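Local atomic coordinates of glyoxylate reductase (Paecilomyces sp. J18, PDB entry 3WNV), a protein that reduces glyoxylate, presumably to glycolate with a nicotinamide cofactor, as a member of the D-isomer specific 2-hydroxyacid dehydrogenase family. Residues 116-121 against 287-292; 124-129 against 262-267. One frame throughout, in Å; residues are numbered along the deposited sequence.

Contact 1: 116-121 against 287-292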
# COMPACT_ATOMS: atom_id res chain seq x y z
N ALA A 116 4.95 8.03 3.38
CA ALA A 116 6.20 8.72 3.08
C ALA A 116 7.09 8.89 4.30
O ALA A 116 8.31 8.80 4.18
CB ALA A 116 5.91 10.11 2.41
N ASP A 117 6.50 9.15 5.47
CA ASP A 117 7.24 9.27 6.73
C ASP A 117 7.99 7.97 6.96
O ASP A 117 9.20 8.01 7.27
CB ASP A 117 6.32 9.57 7.94
CG ASP A 117 5.61 10.87 7.82
OD1 ASP A 117 6.08 11.74 7.05
OD2 ASP A 117 4.56 11.06 8.53
N VAL A 118 7.32 6.85 6.74
CA VAL A 118 7.95 5.54 6.98
C VAL A 118 9.00 5.25 5.88
O VAL A 118 10.04 4.72 6.16
CB VAL A 118 6.92 4.43 7.14
CG1 VAL A 118 7.53 3.06 6.93
CG2 VAL A 118 6.30 4.50 8.53
N ALA A 119 8.73 5.67 4.65
CA ALA A 119 9.70 5.49 3.55
C ALA A 119 11.00 6.20 3.88
O ALA A 119 12.07 5.67 3.64
CB ALA A 119 9.14 6.08 2.28
N ILE A 120 10.92 7.43 4.39
CA ILE A 120 12.17 8.17 4.70
C ILE A 120 12.85 7.55 5.93
O ILE A 120 14.07 7.38 5.96
CB ILE A 120 11.89 9.66 4.93
CG1 ILE A 120 11.36 10.30 3.62
CG2 ILE A 120 13.13 10.42 5.50
CD1 ILE A 120 12.31 10.24 2.38
N PHE A 121 12.06 7.19 6.93
CA PHE A 121 12.60 6.45 8.08
C PHE A 121 13.36 5.23 7.64
O PHE A 121 14.53 5.05 8.02
CB PHE A 121 11.49 6.12 9.08
CG PHE A 121 11.95 5.33 10.28
CD1 PHE A 121 12.49 5.99 11.37
CD2 PHE A 121 11.81 3.95 10.33
CE1 PHE A 121 12.92 5.30 12.51
CE2 PHE A 121 12.24 3.21 11.48
CZ PHE A 121 12.79 3.91 12.59
N MET A 287 17.01 -2.88 6.74
CA MET A 287 16.16 -2.16 7.69
C MET A 287 14.73 -2.57 7.40
O MET A 287 14.23 -2.30 6.30
CB MET A 287 16.33 -0.66 7.52
CG MET A 287 15.49 0.12 8.53
SD MET A 287 16.19 0.04 10.22
CE MET A 287 14.89 0.74 11.24
N LEU A 288 14.09 -3.25 8.36
CA LEU A 288 12.82 -3.96 8.07
C LEU A 288 11.75 -3.58 9.08
O LEU A 288 11.99 -3.63 10.31
CB LEU A 288 13.04 -5.46 8.17
CG LEU A 288 14.10 -6.06 7.25
CD1 LEU A 288 14.18 -7.57 7.38
CD2 LEU A 288 13.82 -5.69 5.77
N LEU A 289 10.56 -3.25 8.57
CA LEU A 289 9.37 -3.03 9.40
C LEU A 289 8.23 -3.94 8.93
O LEU A 289 8.16 -4.34 7.76
CB LEU A 289 8.92 -1.55 9.30
CG LEU A 289 9.90 -0.55 9.95
CD1 LEU A 289 9.45 0.87 9.62
CD2 LEU A 289 9.94 -0.74 11.47
N PRO A 290 7.31 -4.29 9.86
CA PRO A 290 6.20 -5.19 9.49
C PRO A 290 4.95 -4.46 9.00
O PRO A 290 3.87 -4.51 9.64
CB PRO A 290 5.91 -5.94 10.78
CG PRO A 290 6.26 -4.89 11.90
CD PRO A 290 7.47 -4.13 11.32
N HIS A 291 5.13 -3.75 7.90
CA HIS A 291 4.04 -3.02 7.25
C HIS A 291 3.29 -2.11 8.19
O HIS A 291 2.07 -2.25 8.34
CB HIS A 291 3.07 -4.02 6.55
CG HIS A 291 2.36 -3.44 5.38
ND1 HIS A 291 1.70 -4.22 4.45
CD2 HIS A 291 2.23 -2.16 4.95
CE1 HIS A 291 1.17 -3.44 3.52
NE2 HIS A 291 1.49 -2.18 3.80
N ILE A 292 4.03 -1.12 8.73
CA ILE A 292 3.46 -0.18 9.68
C ILE A 292 3.15 1.19 9.06
O ILE A 292 2.74 2.10 9.78
CB ILE A 292 4.36 0.05 10.92
CG1 ILE A 292 5.63 0.86 10.58
CG2 ILE A 292 4.67 -1.30 11.64
CD1 ILE A 292 6.37 1.30 11.87

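Contact 2: 124-129 against 262-267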
# COMPACT_ATOMS: atom_id res chain seq x y z
N ILE A 124 16.80 6.22 5.70
CA ILE A 124 17.90 6.58 6.58
C ILE A 124 18.39 5.33 7.34
O ILE A 124 19.61 5.12 7.44
CB ILE A 124 17.43 7.66 7.57
CG1 ILE A 124 17.03 8.94 6.78
CG2 ILE A 124 18.54 7.97 8.58
CD1 ILE A 124 18.12 9.47 5.85
N GLY A 125 17.46 4.48 7.78
CA GLY A 125 17.81 3.23 8.47
C GLY A 125 18.73 2.36 7.59
O GLY A 125 19.74 1.78 8.06
N ALA A 126 18.39 2.30 6.31
CA ALA A 126 19.11 1.42 5.37
C ALA A 126 20.49 2.00 5.07
O ALA A 126 21.48 1.27 5.03
CB ALA A 126 18.30 1.26 4.10
N LEU A 127 20.54 3.32 4.91
CA LEU A 127 21.83 3.98 4.65
C LEU A 127 22.77 3.96 5.85
O LEU A 127 23.98 4.11 5.65
CB LEU A 127 21.60 5.43 4.25
CG LEU A 127 20.98 5.68 2.87
CD1 LEU A 127 20.51 7.11 2.79
CD2 LEU A 127 21.99 5.41 1.78
N ARG A 128 22.24 3.85 7.06
CA ARG A 128 23.06 3.70 8.27
C ARG A 128 23.21 2.24 8.69
O ARG A 128 23.92 1.96 9.69
CB ARG A 128 22.46 4.50 9.47
CG ARG A 128 22.29 6.02 9.24
CD ARG A 128 23.63 6.62 8.84
NE ARG A 128 23.58 8.09 8.85
CZ ARG A 128 24.03 8.86 9.85
NH1 ARG A 128 24.58 8.33 10.93
NH2 ARG A 128 23.92 10.19 9.75
N GLN A 129 22.54 1.33 7.97
CA GLN A 129 22.38 -0.09 8.42
C GLN A 129 22.07 -0.12 9.92
O GLN A 129 22.74 -0.79 10.74
CB GLN A 129 23.60 -0.95 8.02
CG GLN A 129 23.92 -0.76 6.54
CD GLN A 129 25.02 -1.64 6.00
OE1 GLN A 129 25.66 -2.38 6.75
NE2 GLN A 129 25.23 -1.59 4.68
N VAL A 262 23.34 -5.10 -4.01
CA VAL A 262 22.50 -4.19 -3.25
C VAL A 262 23.14 -4.03 -1.86
O VAL A 262 23.40 -5.02 -1.16
CB VAL A 262 21.06 -4.75 -3.14
CG1 VAL A 262 20.21 -3.89 -2.19
CG2 VAL A 262 20.39 -4.87 -4.55
N ALA A 263 23.40 -2.79 -1.46
CA ALA A 263 24.08 -2.55 -0.21
C ALA A 263 23.13 -2.79 0.98
O ALA A 263 23.51 -3.37 2.02
CB ALA A 263 24.65 -1.13 -0.19
N SER A 264 21.89 -2.33 0.84
CA SER A 264 20.93 -2.44 1.92
C SER A 264 19.54 -2.26 1.36
O SER A 264 19.38 -1.82 0.22
CB SER A 264 21.18 -1.40 3.01
OG SER A 264 20.31 -1.66 4.12
N VAL A 265 18.54 -2.61 2.15
CA VAL A 265 17.16 -2.33 1.78
C VAL A 265 16.43 -1.75 2.98
O VAL A 265 16.79 -2.00 4.12
CB VAL A 265 16.37 -3.54 1.28
CG1 VAL A 265 16.96 -4.09 -0.05
CG2 VAL A 265 16.34 -4.66 2.37
N GLY A 266 15.40 -0.98 2.67
CA GLY A 266 14.52 -0.39 3.68
C GLY A 266 13.11 -0.81 3.30
O GLY A 266 12.50 -0.18 2.43
N LEU A 267 12.59 -1.84 3.95
CA LEU A 267 11.30 -2.43 3.52
C LEU A 267 10.23 -2.33 4.58
O LEU A 267 10.51 -2.53 5.75
CB LEU A 267 11.50 -3.92 3.19
CG LEU A 267 12.60 -4.18 2.15
CD1 LEU A 267 12.70 -5.69 1.93
CD2 LEU A 267 12.33 -3.47 0.81
O HOH W 1 26.23 -3.22 2.55

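Contact 1: 116-121 against 287-292
Phe121 and Val118, one turn apart on helix 112-127, meet Met287, Leu289 and Ile292 at the end of the last strand of a Rossmann-type parallel sheet. Strand 287-288 is an outermost strand of this sheet, and the contact joins it and the following loop to the helix through apolar atoms alone, with 220 Å² of surface buried. The tighter part gathers round the phenyl ring. Phe121 holds CG anti to the backbone N (chi1 179°); its side chain crosses those of Met287 and Leu289 at about a right angle, and both methyl groups approach the ring obliquely. Leu289 CD1 serves both helix residues: it lies 3.9 Å from Phe121 CD2 and 4.0 Å from Val118 CG1, the latter a tip-to-tip approach. Leu122 of the same helix also touches Met287 and Leu289. Met287 is buried, whereas Phe121, although its ring gathers the closest contacts, is an exposed residue.

Towards Ile292 the packing loosens. An inverse gamma turn centred on Pro290 redirects the chain, and Ile292 brings its CG1 to within 4.2 Å of Val118 CG2. Val118 and Ile292 are both partly exposed. In the loop, Leu289 O is hydrogen-bonded to the hydroxyl of Tyr270 and Ile292 N to Asp268 OD1. At the inner end of the contact the Met287 chain turns about its CB-CG bond (chi2 73°), which places SD, and its terminal methyl, CE, lies 3.6 Å from Phe121 CE2 and 4.0 Å from Phe121 CZ.

Contact 2: 124-129 against 262-267
Ala263 and Gln129 meet through a water. The amide NE2 of Gln129 donates to it at 2.9 Å, and the water donates in turn to Ala263 O at 2.8 Å. The direct separation of Gln129 NE2 and Ala263 O is 3.6 Å, with no hydrogen bond between them. Gln129 lies just past the C-terminal end of helix 112-127, where a positive phi (42°) and two bonds back into the last turn make a Schellman motif; its side chain runs extended beyond CG to the strand.

At Ser264 the side chain points at the helix and packs against the last turn. OG, anti to the backbone N (chi1 -173°), lies 3.3 Å from Ala126 O without a hydrogen bond between them; its hydrogen bond is to Arg285 O. The same OG is 3.5 Å from Ala126 CB.

Strand 262-267 is an inner strand of the parallel Rossmann-type sheet, lying between strands 237-241 and 287-288, and helix 112-127 covers one face of it. At Val265 the side chain points away from this helix and touches Leu253 of helix 250-259 and Leu280 of helix 278-281, while its carbonyl O stands 3.6 Å from Ala126 CB. That methyl, the one side-chain carbon of Ala126, also touches Val238 on the neighbouring strand. Gly266 follows, with no side chain between helix and strand; its CA and that of Ala126 are 5.2 Å apart, and Gly266 N lies 3.9 Å from Ala126 CB.

Overall arrangement
Both contacts lie along helix 112-127, which leads from the five-stranded domain into the Rossmann-type domain, and their centres are 11 Å apart. Contact 2 seats the end of the helix on strand 262-267; contact 1 holds its middle against the edge strand 287-288 and the loop that follows. Met287 joins them: its N and O are probably hydrogen-bonded to Val265 O (2.8 Å) and Leu267 N (2.9 Å), as between neighbouring strands, and Met287 CB packs 3.8 Å from Ala126 N. In 287-292, His291 ND1 is hydrogen-bonded to Glu273 OE2, a pairing that recalls the active-site histidine and glutamate of D-2-hydroxyacid dehydrogenases, consistent with contact 1 lying near the catalytic cleft.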